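Long-range contacts in amidase (Bacillus anthracis, PDB 5EWQ), which probably hydrolyses carboxylic acid amides to the free acid and ammonia, as an enzyme of the amidase family: residues 173-178 with 406-411; 11-16 with 401-406; 254-259 with 365-370; 165-170 with 182-187. One frame throughout, in Å; residues are numbered along the deposited sequence.

Overall arrangement
Contacts 1, 3 and 4 are buried, while contact 2 lies at the surface. Contact 4 is nearest the middle of the chain, about 13 Å from its centre, at the end of a strand of the large mixed sheet. It is held almost wholly by hydrogen bonds. Contacts 1 and 3 set loops against helices 406-412 and 360-377 and touch each other through Phe367, Ile408 and Ser411. Contact 1 is mainly apolar; contact 3 mixes polar bonds with apolar packing. Contact 2 is the smallest and is made by side-chain tips, without a hydrogen bond or salt bridge between its segments. It shares Thr406 with contact 1 and meets contact 4 where the Tyr403 and Tyr183 rings touch.

Contact 1: 173-178 with 406-411; sequences NYLSFT and TLIEAS
The Tyr174 ring carries Leu407 CB over one face and has Ser411 CB at its edge. The Phe177 ring has Leu407 CG over one face, offset toward the rim, and Thr406 CG2 at its edge. Leu407 thus serves both rings and crosses each at about a right angle. Its CB lies 4.2 Å from the centroid of the Tyr174 ring and 13° off the ring normal, a CH-pi contact. Its two methyls diverge: CD1 comes within 4.0 Å of Tyr174 CD1, and CD2 is 3.5 Å from Phe177 CZ. CG is anti to the Leu407 carbonyl carbon (chi1 -82°), which places the branch point over Phe177.

Leu407 N donates to Leu175 O at 2.8 Å, from above the carbonyl plane. Next to this bond Leu175 and Ile408 lie side by side and point the same way, with 3.7 Å between Leu175 CD1 and Ile408 CD1. Ser176 OG is hydrogen-bonded to Tyr403 O. Helix 360-377 adjoins the contact; its Phe367 ring meets Tyr174.

The arrangement is that of a loop docked on the first turn of a helix. The carbonyl of Leu175 takes up an N-H that has no partner within helix 406-412, and a leucine of the same turn fits between two aromatic rings of the loop.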
loop_
_atom_site.group_PDB
_atom_site.type_symbol
_atom_site.label_atom_id
_atom_site.label_comp_id
_atom_site.label_asym_id
_atom_site.label_seq_id
_atom_site.Cartn_x
_atom_site.Cartn_y
_atom_site.Cartn_z
ATOM N N ASN A 173 7.901 -6.344 6.865
ATOM C CA ASN A 173 7.596 -7.576 7.589
ATOM C C ASN A 173 8.623 -8.671 7.319
ATOM O O ASN A 173 8.290 -9.741 6.810
ATOM C CB ASN A 173 6.193 -8.077 7.244
ATOM C CG ASN A 173 5.722 -9.174 8.179
ATOM O OD1 ASN A 173 6.129 -9.232 9.341
ATOM N ND2 ASN A 173 4.863 -10.055 7.677
ATOM N N TYR A 174 9.877 -8.391 7.657
ATOM C CA TYR A 174 10.935 -9.387 7.536
ATOM C C TYR A 174 12.003 -9.158 8.597
ATOM O O TYR A 174 13.161 -8.891 8.282
ATOM C CB TYR A 174 11.556 -9.355 6.139
ATOM C CG TYR A 174 12.250 -10.644 5.758
ATOM C CD1 TYR A 174 11.514 -11.761 5.382
ATOM C CD2 TYR A 174 13.635 -10.747 5.774
ATOM C CE1 TYR A 174 12.137 -12.944 5.033
ATOM C CE2 TYR A 174 14.268 -11.928 5.427
ATOM C CZ TYR A 174 13.513 -13.021 5.058
ATOM O OH TYR A 174 14.132 -14.199 4.711
ATOM N N LEU A 175 11.599 -9.264 9.859
ATOM C CA LEU A 175 12.512 -9.070 10.976
ATOM C C LEU A 175 12.505 -10.294 11.888
ATOM O O LEU A 175 13.554 -10.872 12.172
ATOM C CB LEU A 175 12.134 -7.811 11.758
ATOM C CG LEU A 175 13.153 -7.314 12.782
ATOM C CD1 LEU A 175 14.515 -7.160 12.132
ATOM C CD2 LEU A 175 12.698 -5.997 13.393
ATOM N N SER A 176 11.319 -10.689 12.338
ATOM C CA SER A 176 11.167 -11.889 13.155
ATOM C C SER A 176 9.766 -12.473 13.011
ATOM O O SER A 176 8.847 -11.800 12.542
ATOM C CB SER A 176 11.459 -11.588 14.625
ATOM O OG SER A 176 10.385 -10.884 15.224
ATOM N N PHE A 177 9.608 -13.726 13.425
ATOM C CA PHE A 177 8.335 -14.426 13.297
ATOM C C PHE A 177 7.335 -13.991 14.365
ATOM O O PHE A 177 6.134 -14.225 14.234
ATOM C CB PHE A 177 8.547 -15.940 13.380
ATOM C CG PHE A 177 9.549 -16.474 12.395
ATOM C CD1 PHE A 177 9.160 -16.826 11.113
ATOM C CD2 PHE A 177 10.877 -16.639 12.757
ATOM C CE1 PHE A 177 10.079 -17.324 10.206
ATOM C CE2 PHE A 177 11.800 -17.136 11.853
ATOM C CZ PHE A 177 11.400 -17.480 10.577
ATOM N N THR A 178 7.836 -13.358 15.421
ATOM C CA THR A 178 7.003 -13.002 16.565
ATOM C C THR A 178 6.546 -11.547 16.534
ATOM O O THR A 178 5.723 -11.132 17.349
ATOM C CB THR A 178 7.742 -13.249 17.893
ATOM O OG1 THR A 178 8.915 -12.429 17.949
ATOM C CG2 THR A 178 8.141 -14.712 18.018
ATOM N N THR A 406 15.481 -12.374 14.054
ATOM C CA THR A 406 15.842 -13.714 13.598
ATOM C C THR A 406 15.895 -13.830 12.074
ATOM O O THR A 406 16.755 -14.521 11.526
ATOM C CB THR A 406 14.852 -14.767 14.139
ATOM O OG1 THR A 406 14.693 -14.595 15.554
ATOM C CG2 THR A 406 15.356 -16.175 13.857
ATOM N N LEU A 407 14.979 -13.148 11.393
ATOM C CA LEU A 407 14.869 -13.257 9.940
ATOM C C LEU A 407 16.055 -12.638 9.202
ATOM O O LEU A 407 16.584 -13.236 8.264
ATOM C CB LEU A 407 13.567 -12.616 9.459
ATOM C CG LEU A 407 12.326 -13.501 9.588
ATOM C CD1 LEU A 407 11.064 -12.718 9.273
ATOM C CD2 LEU A 407 12.452 -14.706 8.671
ATOM N N ILE A 408 16.471 -11.447 9.621
ATOM C CA ILE A 408 17.591 -10.778 8.968
ATOM C C ILE A 408 18.912 -11.415 9.386
ATOM O O ILE A 408 19.924 -11.273 8.699
ATOM C CB ILE A 408 17.623 -9.267 9.281
ATOM C CG1 ILE A 408 17.965 -9.017 10.749
ATOM C CG2 ILE A 408 16.296 -8.621 8.921
ATOM C CD1 ILE A 408 18.062 -7.551 11.103
ATOM N N GLU A 409 18.897 -12.119 10.513
ATOM C CA GLU A 409 20.063 -12.877 10.950
ATOM C C GLU A 409 20.216 -14.131 10.100
ATOM O O GLU A 409 21.328 -14.529 9.760
ATOM C CB GLU A 409 19.951 -13.250 12.430
ATOM C CG GLU A 409 20.311 -12.125 13.388
ATOM C CD GLU A 409 20.124 -12.518 14.840
ATOM O OE1 GLU A 409 19.277 -13.393 15.117
ATOM O OE2 GLU A 409 20.828 -11.954 15.706
ATOM N N ALA A 410 19.087 -14.742 9.753
ATOM C CA ALA A 410 19.082 -15.942 8.927
ATOM C C ALA A 410 19.508 -15.623 7.497
ATOM O O ALA A 410 20.165 -16.430 6.841
ATOM C CB ALA A 410 17.706 -16.588 8.939
ATOM N N SER A 411 19.129 -14.441 7.024
ATOM C CA SER A 411 19.471 -14.014 5.672
ATOM C C SER A 411 20.960 -13.708 5.550
ATOM O O SER A 411 21.560 -13.910 4.494
ATOM C CB SER A 411 18.645 -12.788 5.274
ATOM O OG SER A 411 18.933 -12.387 3.946
#

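Contact 2: 11-16 with 401-406; sequences EPERIV and IKYGQT
The backbones at Glu11 and Tyr403 stay well apart, with 10.8 Å between Glu11 CA and Tyr403 CA, so that side chains must span the gap. Residues 11-16 run as an extended loop with an inverse gamma turn centred on Arg14. Residues 401-404 form a type I beta turn, which puts Lys402 and Tyr403 at its two middle positions.

Ile15 and Lys402 reach toward each other tip to tip. Ile15 CD1 is 3.6 Å from Lys402 CE and also touches CD. This is an apolar contact made by the aliphatic part of the lysine. Lys402 CG is anti to the backbone N (chi1 176°), and the chain stays extended until chi4 (62°) bends NZ aside. Lys402 CG also lies 3.9 Å above the plane of the neighbouring Tyr403 ring, toward its rim.

Tyr403 points its hydroxyl at the N-terminal loop. Its OH is 4.2 Å from Ile15 CD1 and 4.1 Å from Glu11 O. The Tyr403 ring also meets Tyr183 edge-to-face.

Glu13 OE1 stands 4.5 Å from Lys402 NZ, beyond a salt bridge. The two segments share no hydrogen bond. The chemistry is therefore that of a thin surface contact: one isoleucine methyl against a lysine chain and a tyrosine hydroxyl, with a long-range attraction between opposite charges that solvent probably weakens.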
loop_
_atom_site.group_PDB
_atom_site.type_symbol
_atom_site.label_atom_id
_atom_site.label_comp_id
_atom_site.label_asym_id
_atom_site.label_seq_id
_atom_site.Cartn_x
_atom_site.Cartn_y
_atom_site.Cartn_z
ATOM N N GLU A 11 1.027 -10.243 20.155
ATOM C CA GLU A 11 -0.069 -9.284 20.104
ATOM C C GLU A 11 0.436 -7.849 19.987
ATOM O O GLU A 11 1.494 -7.510 20.518
ATOM C CB GLU A 11 -0.953 -9.426 21.344
ATOM C CG GLU A 11 -0.199 -9.288 22.654
ATOM C CD GLU A 11 -1.105 -9.405 23.861
ATOM O OE1 GLU A 11 -0.588 -9.668 24.967
ATOM O OE2 GLU A 11 -2.331 -9.234 23.704
ATOM N N PRO A 12 -0.324 -6.999 19.282
ATOM C CA PRO A 12 0.009 -5.575 19.190
ATOM C C PRO A 12 -0.334 -4.822 20.473
ATOM O O PRO A 12 -1.393 -5.048 21.058
ATOM C CB PRO A 12 -0.853 -5.089 18.022
ATOM C CG PRO A 12 -2.022 -6.009 18.019
ATOM C CD PRO A 12 -1.490 -7.349 18.452
ATOM N N GLU A 13 0.563 -3.941 20.902
ATOM C CA GLU A 13 0.336 -3.127 22.090
ATOM C C GLU A 13 0.336 -1.651 21.717
ATOM O O GLU A 13 0.779 -1.283 20.633
ATOM C CB GLU A 13 1.406 -3.401 23.147
ATOM C CG GLU A 13 1.619 -4.873 23.456
ATOM C CD GLU A 13 2.693 -5.096 24.504
ATOM O OE1 GLU A 13 3.382 -6.137 24.441
ATOM O OE2 GLU A 13 2.849 -4.231 25.391
ATOM N N ARG A 14 -0.160 -0.804 22.612
ATOM C CA ARG A 14 -0.142 0.632 22.365
ATOM C C ARG A 14 1.249 1.203 22.615
ATOM O O ARG A 14 1.508 1.815 23.653
ATOM C CB ARG A 14 -1.178 1.350 23.231
ATOM C CG ARG A 14 -2.591 1.257 22.682
ATOM C CD ARG A 14 -3.533 2.217 23.387
ATOM N NE ARG A 14 -4.845 2.248 22.744
ATOM C CZ ARG A 14 -5.177 3.084 21.767
ATOM N NH1 ARG A 14 -4.292 3.966 21.318
ATOM N NH2 ARG A 14 -6.393 3.044 21.239
ATOM N N ILE A 15 2.138 0.997 21.650
ATOM C CA ILE A 15 3.506 1.488 21.739
ATOM C C ILE A 15 3.752 2.581 20.704
ATOM O O ILE A 15 3.538 2.374 19.510
ATOM C CB ILE A 15 4.525 0.355 21.530
ATOM C CG1 ILE A 15 4.258 -0.791 22.506
ATOM C CG2 ILE A 15 5.939 0.877 21.696
ATOM C CD1 ILE A 15 5.191 -1.967 22.332
ATOM N N VAL A 16 4.196 3.745 21.168
ATOM C CA VAL A 16 4.452 4.876 20.283
ATOM C C VAL A 16 5.820 5.499 20.556
ATOM O O VAL A 16 6.082 5.985 21.655
ATOM C CB VAL A 16 3.366 5.964 20.428
ATOM C CG1 VAL A 16 3.727 7.190 19.603
ATOM C CG2 VAL A 16 2.008 5.421 20.014
ATOM N N ILE A 401 15.061 -3.829 18.658
ATOM C CA ILE A 401 14.506 -5.105 18.218
ATOM C C ILE A 401 13.713 -5.775 19.337
ATOM O O ILE A 401 14.091 -6.839 19.829
ATOM C CB ILE A 401 15.605 -6.069 17.726
ATOM C CG1 ILE A 401 16.841 -5.977 18.624
ATOM C CG2 ILE A 401 15.983 -5.760 16.286
ATOM C CD1 ILE A 401 17.872 -7.047 18.348
ATOM N N LYS A 402 12.610 -5.142 19.727
ATOM C CA LYS A 402 11.762 -5.635 20.809
ATOM C C LYS A 402 11.323 -7.080 20.583
ATOM O O LYS A 402 11.212 -7.860 21.530
ATOM C CB LYS A 402 10.533 -4.735 20.969
ATOM C CG LYS A 402 9.531 -5.222 22.006
ATOM C CD LYS A 402 8.283 -4.354 22.022
ATOM C CE LYS A 402 7.228 -4.919 22.957
ATOM N NZ LYS A 402 7.700 -4.962 24.369
ATOM N N TYR A 403 11.085 -7.433 19.325
ATOM C CA TYR A 403 10.634 -8.777 18.986
ATOM C C TYR A 403 11.730 -9.576 18.287
ATOM O O TYR A 403 11.463 -10.611 17.681
ATOM C CB TYR A 403 9.380 -8.710 18.111
ATOM C CG TYR A 403 8.257 -7.911 18.732
ATOM C CD1 TYR A 403 7.373 -8.497 19.629
ATOM C CD2 TYR A 403 8.084 -6.566 18.429
ATOM C CE1 TYR A 403 6.346 -7.768 20.203
ATOM C CE2 TYR A 403 7.059 -5.829 18.997
ATOM C CZ TYR A 403 6.195 -6.436 19.884
ATOM O OH TYR A 403 5.174 -5.710 20.452
ATOM N N GLY A 404 12.964 -9.088 18.377
ATOM C CA GLY A 404 14.105 -9.799 17.827
ATOM C C GLY A 404 14.396 -9.481 16.372
ATOM O O GLY A 404 13.762 -8.611 15.777
ATOM N N GLN A 405 15.363 -10.195 15.803
ATOM C CA GLN A 405 15.761 -9.994 14.413
ATOM C C GLN A 405 16.221 -11.305 13.779
ATOM O O GLN A 405 17.213 -11.341 13.052
ATOM C CB GLN A 405 16.871 -8.943 14.322
ATOM C CG GLN A 405 18.060 -9.211 15.232
ATOM C CD GLN A 405 19.178 -8.203 15.048
ATOM O OE1 GLN A 405 19.091 -7.309 14.207
ATOM N NE2 GLN A 405 20.235 -8.344 15.836
ATOM N N THR A 406 15.481 -12.374 14.054
ATOM C CA THR A 406 15.842 -13.714 13.598
ATOM C C THR A 406 15.895 -13.830 12.074
ATOM O O THR A 406 16.755 -14.521 11.526
ATOM C CB THR A 406 14.852 -14.767 14.139
ATOM O OG1 THR A 406 14.693 -14.595 15.554
ATOM C CG2 THR A 406 15.356 -16.175 13.857
#

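Contact 3: 254-259 with 365-370; sequences IPLAET and YEFKHN
Glu258 and Asn370 lay their end groups one on the other: the carboxylate and amide planes are stacked, 6° apart, with Glu258 CD 3.3 Å from Asn370 ND2. The contact sets the loop between strands 239-242 and 263-267 of the central sheet against helix 360-377, within the amidase fold. Asn370 OD1 also accepts from Glu258 N at 3.0 Å. That bond is fairly straight (166°), and the donor lies above the amide carbonyl plane. One asparagine thus meets both the backbone and the side chain of Glu258.

Glu366 crosses Thr259 at about a right angle. With CG anti to the backbone N and the chain extended beyond, its carboxylate reaches the loop. Thr259 OG1 donates to Glu366 OE1 at 2.8 Å, meeting it on the syn side and 23° out of the carboxylate plane. Thr259 N makes a weak bond to OE2. Glu258 OE2 lies 5.2 Å from Glu366 OE2, and this nearness may raise the proton affinity of one of the two acids.

Apolar contacts lie beside these bonds. The Pro255 ring rests on Asn370 CB, and Leu256 crosses Phe367 obliquely, CD1 to CD1 3.5 Å. Asp261 receives the N-H groups of Leu256 and Ala257 and so helps to fix the loop. Leu256 O sits in the plane of the Phe367 ring at its edge and makes a CA-H...O contact of 3.3 Å with Phe367 CA.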
loop_
_atom_site.group_PDB
_atom_site.type_symbol
_atom_site.label_atom_id
_atom_site.label_comp_id
_atom_site.label_asym_id
_atom_site.label_seq_id
_atom_site.Cartn_x
_atom_site.Cartn_y
_atom_site.Cartn_z
ATOM N N ILE A 254 13.529 1.095 -0.617
ATOM C CA ILE A 254 14.286 0.104 0.141
ATOM C C ILE A 254 13.700 -1.285 -0.085
ATOM O O ILE A 254 12.571 -1.564 0.320
ATOM C CB ILE A 254 14.298 0.422 1.647
ATOM C CG1 ILE A 254 14.978 1.769 1.898
ATOM C CG2 ILE A 254 15.006 -0.679 2.420
ATOM C CD1 ILE A 254 15.069 2.141 3.360
ATOM N N PRO A 255 14.474 -2.161 -0.740
ATOM C CA PRO A 255 13.986 -3.459 -1.211
ATOM C C PRO A 255 13.815 -4.501 -0.112
ATOM O O PRO A 255 14.185 -4.279 1.042
ATOM C CB PRO A 255 15.077 -3.897 -2.190
ATOM C CG PRO A 255 16.318 -3.287 -1.635
ATOM C CD PRO A 255 15.899 -1.960 -1.060
ATOM N N LEU A 256 13.240 -5.636 -0.494
ATOM C CA LEU A 256 13.146 -6.810 0.360
ATOM C C LEU A 256 13.534 -8.023 -0.474
ATOM O O LEU A 256 14.398 -8.810 -0.094
ATOM C CB LEU A 256 11.735 -6.963 0.931
ATOM C CG LEU A 256 11.376 -8.302 1.580
ATOM C CD1 LEU A 256 12.352 -8.642 2.689
ATOM C CD2 LEU A 256 9.952 -8.276 2.114
ATOM N N ALA A 257 12.880 -8.153 -1.623
ATOM C CA ALA A 257 13.221 -9.162 -2.615
ATOM C C ALA A 257 12.798 -8.665 -3.991
ATOM O O ALA A 257 11.623 -8.739 -4.351
ATOM C CB ALA A 257 12.555 -10.487 -2.293
ATOM N N GLU A 258 13.763 -8.160 -4.755
ATOM C CA GLU A 258 13.492 -7.514 -6.039
ATOM C C GLU A 258 12.795 -8.436 -7.037
ATOM O O GLU A 258 12.263 -7.978 -8.050
ATOM C CB GLU A 258 14.793 -6.979 -6.640
ATOM C CG GLU A 258 15.452 -5.897 -5.800
ATOM C CD GLU A 258 16.756 -5.404 -6.395
ATOM O OE1 GLU A 258 17.389 -4.515 -5.786
ATOM O OE2 GLU A 258 17.150 -5.906 -7.469
ATOM N N THR A 259 12.801 -9.733 -6.748
ATOM C CA THR A 259 12.053 -10.700 -7.538
ATOM C C THR A 259 10.554 -10.431 -7.427
ATOM O O THR A 259 9.818 -10.538 -8.409
ATOM C CB THR A 259 12.347 -12.146 -7.087
ATOM O OG1 THR A 259 13.747 -12.420 -7.229
ATOM C CG2 THR A 259 11.554 -13.143 -7.918
ATOM N N TYR A 365 17.687 -15.521 0.682
ATOM C CA TYR A 365 18.907 -15.261 -0.071
ATOM C C TYR A 365 18.973 -13.826 -0.580
ATOM O O TYR A 365 20.007 -13.165 -0.471
ATOM C CB TYR A 365 19.024 -16.230 -1.251
ATOM C CG TYR A 365 20.133 -15.876 -2.219
ATOM C CD1 TYR A 365 21.443 -16.270 -1.977
ATOM C CD2 TYR A 365 19.871 -15.146 -3.372
ATOM C CE1 TYR A 365 22.459 -15.946 -2.857
ATOM C CE2 TYR A 365 20.880 -14.817 -4.255
ATOM C CZ TYR A 365 22.172 -15.220 -3.993
ATOM O OH TYR A 365 23.178 -14.894 -4.873
ATOM N N GLU A 366 17.865 -13.349 -1.136
ATOM C CA GLU A 366 17.861 -12.094 -1.879
ATOM C C GLU A 366 17.857 -10.852 -0.988
ATOM O O GLU A 366 18.316 -9.790 -1.406
ATOM C CB GLU A 366 16.658 -12.056 -2.824
ATOM C CG GLU A 366 16.880 -11.229 -4.078
ATOM C CD GLU A 366 15.705 -11.289 -5.031
ATOM O OE1 GLU A 366 14.661 -11.861 -4.653
ATOM O OE2 GLU A 366 15.826 -10.768 -6.159
ATOM N N PHE A 367 17.342 -10.985 0.231
ATOM C CA PHE A 367 17.251 -9.848 1.144
ATOM C C PHE A 367 18.624 -9.275 1.474
ATOM O O PHE A 367 18.836 -8.067 1.390
ATOM C CB PHE A 367 16.533 -10.241 2.436
ATOM C CG PHE A 367 16.522 -9.156 3.476
ATOM C CD1 PHE A 367 15.705 -8.048 3.330
ATOM C CD2 PHE A 367 17.330 -9.242 4.597
ATOM C CE1 PHE A 367 15.692 -7.047 4.282
ATOM C CE2 PHE A 367 17.322 -8.243 5.552
ATOM C CZ PHE A 367 16.502 -7.144 5.395
ATOM N N LYS A 368 19.550 -10.152 1.849
ATOM C CA LYS A 368 20.909 -9.743 2.185
ATOM C C LYS A 368 21.583 -9.032 1.018
ATOM O O LYS A 368 22.244 -8.012 1.198
ATOM C CB LYS A 368 21.740 -10.955 2.610
ATOM C CG LYS A 368 23.206 -10.646 2.861
ATOM C CD LYS A 368 23.992 -11.907 3.182
ATOM C CE LYS A 368 25.460 -11.595 3.427
ATOM N NZ LYS A 368 26.243 -12.818 3.755
ATOM N N HIS A 369 21.397 -9.571 -0.182
ATOM C CA HIS A 369 22.047 -9.034 -1.371
ATOM C C HIS A 369 21.419 -7.723 -1.837
ATOM O O HIS A 369 22.131 -6.787 -2.201
ATOM C CB HIS A 369 22.014 -10.065 -2.499
ATOM C CG HIS A 369 22.836 -11.285 -2.222
ATOM N ND1 HIS A 369 22.535 -12.172 -1.210
ATOM C CD2 HIS A 369 23.956 -11.760 -2.816
ATOM C CE1 HIS A 369 23.429 -13.143 -1.198
ATOM N NE2 HIS A 369 24.304 -12.917 -2.163
ATOM N N ASN A 370 20.092 -7.654 -1.829
ATOM C CA ASN A 370 19.393 -6.437 -2.232
ATOM C C ASN A 370 19.701 -5.267 -1.303
ATOM O O ASN A 370 19.923 -4.146 -1.757
ATOM C CB ASN A 370 17.882 -6.668 -2.280
ATOM C CG ASN A 370 17.464 -7.565 -3.427
ATOM O OD1 ASN A 370 16.405 -8.190 -3.384
ATOM N ND2 ASN A 370 18.295 -7.633 -4.461
#

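Contact 4: 165-170 with 182-187; sequences KANMSE and GYSGKK
Glu170 and Tyr183 supply the backbone bond of the contact: Glu170 N donates to Tyr183 O at 3.1 Å. The same oxygen receives a CA-H...O contact from Ser169 CA.

Two bonds join side chains to backbone. Gly182 N points almost straight at Ser169 OG (2.9 Å, 176°). Gly185 N reaches Glu170 OE2 at 3.0 Å, from well above the carboxylate plane. Glu170 is extended beyond CG, which carries its carboxylate to the turn after strand 183-184.

One bond runs between side chains. Ser184 OG donates to Asn167 OD1 at 2.8 Å, in the carbonyl plane and on a lone pair. Asn167 OD1 also takes a weak bond from Met168 N. Ser184 OG in turn accepts from Lys187 N at 3.2 Å, an ST motif within residues 184-187. Asn167 ND2 is used as well, donating to Gly188 O and Asn86 O.

All the touching residues are buried, yet the contact is mostly polar. The side-chain oxygens of Asn167, Ser169 and Ser184, and Asn167 ND2, each have a hydrogen-bond partner. The bonds therefore fix where the turn lies against the end of strand 161-166, with little help from apolar side chains.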
loop_
_atom_site.group_PDB
_atom_site.type_symbol
_atom_site.label_atom_id
_atom_site.label_comp_id
_atom_site.label_asym_id
_atom_site.label_seq_id
_atom_site.Cartn_x
_atom_site.Cartn_y
_atom_site.Cartn_z
ATOM N N LYS A 165 4.946 10.341 5.366
ATOM C CA LYS A 165 5.231 8.921 5.201
ATOM C C LYS A 165 4.458 8.067 6.202
ATOM O O LYS A 165 4.190 8.492 7.326
ATOM C CB LYS A 165 6.733 8.664 5.320
ATOM C CG LYS A 165 7.529 9.275 4.179
ATOM C CD LYS A 165 9.002 8.918 4.247
ATOM C CE LYS A 165 9.737 9.466 3.033
ATOM N NZ LYS A 165 11.197 9.180 3.071
ATOM N N ALA A 166 4.101 6.859 5.777
ATOM C CA ALA A 166 3.233 5.991 6.561
ATOM C C ALA A 166 4.006 4.922 7.320
ATOM O O ALA A 166 5.068 4.477 6.885
ATOM C CB ALA A 166 2.201 5.342 5.661
ATOM N N ASN A 167 3.457 4.509 8.460
ATOM C CA ASN A 167 4.061 3.459 9.266
ATOM C C ASN A 167 3.956 2.114 8.557
ATOM O O ASN A 167 3.142 1.945 7.649
ATOM C CB ASN A 167 3.404 3.395 10.647
ATOM C CG ASN A 167 4.279 2.712 11.680
ATOM O OD1 ASN A 167 5.437 2.396 11.415
ATOM N ND2 ASN A 167 3.730 2.489 12.867
HETATM N N MSE A 168 4.782 1.161 8.969
HETATM C CA MSE A 168 4.844 -0.126 8.292
HETATM C C MSE A 168 5.456 -1.205 9.172
HETATM O O MSE A 168 6.155 -0.909 10.140
HETATM C CB MSE A 168 5.657 -0.000 7.004
HETATM C CG MSE A 168 7.049 0.573 7.223
HETATM SE SE MSE A 168 8.140 0.627 5.608
HETATM C CE MSE A 168 8.481 -1.277 5.396
ATOM N N SER A 169 5.185 -2.459 8.831
ATOM C CA SER A 169 5.899 -3.568 9.440
ATOM C C SER A 169 7.365 -3.441 9.049
ATOM O O SER A 169 7.686 -3.343 7.865
ATOM C CB SER A 169 5.323 -4.911 8.991
ATOM O OG SER A 169 3.948 -5.007 9.313
ATOM N N GLU A 170 8.245 -3.424 10.046
ATOM C CA GLU A 170 9.665 -3.158 9.828
ATOM C C GLU A 170 10.279 -4.118 8.811
ATOM O O GLU A 170 10.002 -5.317 8.833
ATOM C CB GLU A 170 10.426 -3.232 11.154
ATOM C CG GLU A 170 11.874 -2.779 11.067
ATOM C CD GLU A 170 12.510 -2.593 12.431
ATOM O OE1 GLU A 170 13.740 -2.384 12.491
ATOM O OE2 GLU A 170 11.780 -2.651 13.442
ATOM N N GLY A 182 2.316 -4.201 11.532
ATOM C CA GLY A 182 2.098 -2.787 11.768
ATOM C C GLY A 182 3.084 -2.192 12.755
ATOM O O GLY A 182 3.071 -0.989 13.010
ATOM N N TYR A 183 3.947 -3.033 13.315
ATOM C CA TYR A 183 4.954 -2.554 14.255
ATOM C C TYR A 183 6.258 -2.185 13.554
ATOM O O TYR A 183 6.702 -2.874 12.635
ATOM C CB TYR A 183 5.232 -3.599 15.339
ATOM C CG TYR A 183 6.333 -3.185 16.290
ATOM C CD1 TYR A 183 6.072 -2.332 17.355
ATOM C CD2 TYR A 183 7.636 -3.637 16.117
ATOM C CE1 TYR A 183 7.078 -1.944 18.224
ATOM C CE2 TYR A 183 8.647 -3.253 16.980
ATOM C CZ TYR A 183 8.361 -2.408 18.032
ATOM O OH TYR A 183 9.365 -2.026 18.894
ATOM N N SER A 184 6.866 -1.092 14.003
ATOM C CA SER A 184 8.169 -0.671 13.506
ATOM C C SER A 184 8.986 -0.086 14.649
ATOM O O SER A 184 8.447 0.603 15.514
ATOM C CB SER A 184 8.023 0.358 12.385
ATOM O OG SER A 184 7.617 1.613 12.901
ATOM N N GLY A 185 10.286 -0.359 14.650
ATOM C CA GLY A 185 11.168 0.157 15.682
ATOM C C GLY A 185 11.365 1.657 15.576
ATOM O O GLY A 185 11.876 2.292 16.496
ATOM N N LYS A 186 10.949 2.223 14.448
ATOM C CA LYS A 186 11.112 3.648 14.191
ATOM C C LYS A 186 10.022 4.488 14.850
ATOM O O LYS A 186 10.313 5.465 15.541
ATOM C CB LYS A 186 11.125 3.912 12.685
ATOM C CG LYS A 186 11.237 5.377 12.308
ATOM C CD LYS A 186 11.079 5.565 10.811
ATOM C CE LYS A 186 11.244 7.021 10.410
ATOM N NZ LYS A 186 11.070 7.208 8.944
ATOM N N LYS A 187 8.768 4.104 14.635
ATOM C CA LYS A 187 7.642 4.896 15.117
ATOM C C LYS A 187 6.821 4.164 16.177
ATOM O O LYS A 187 6.297 4.783 17.103
ATOM C CB LYS A 187 6.738 5.296 13.950
ATOM C CG LYS A 187 5.755 6.399 14.289
ATOM C CD LYS A 187 6.483 7.660 14.728
ATOM C CE LYS A 187 5.510 8.729 15.193
ATOM N NZ LYS A 187 4.757 8.304 16.406
#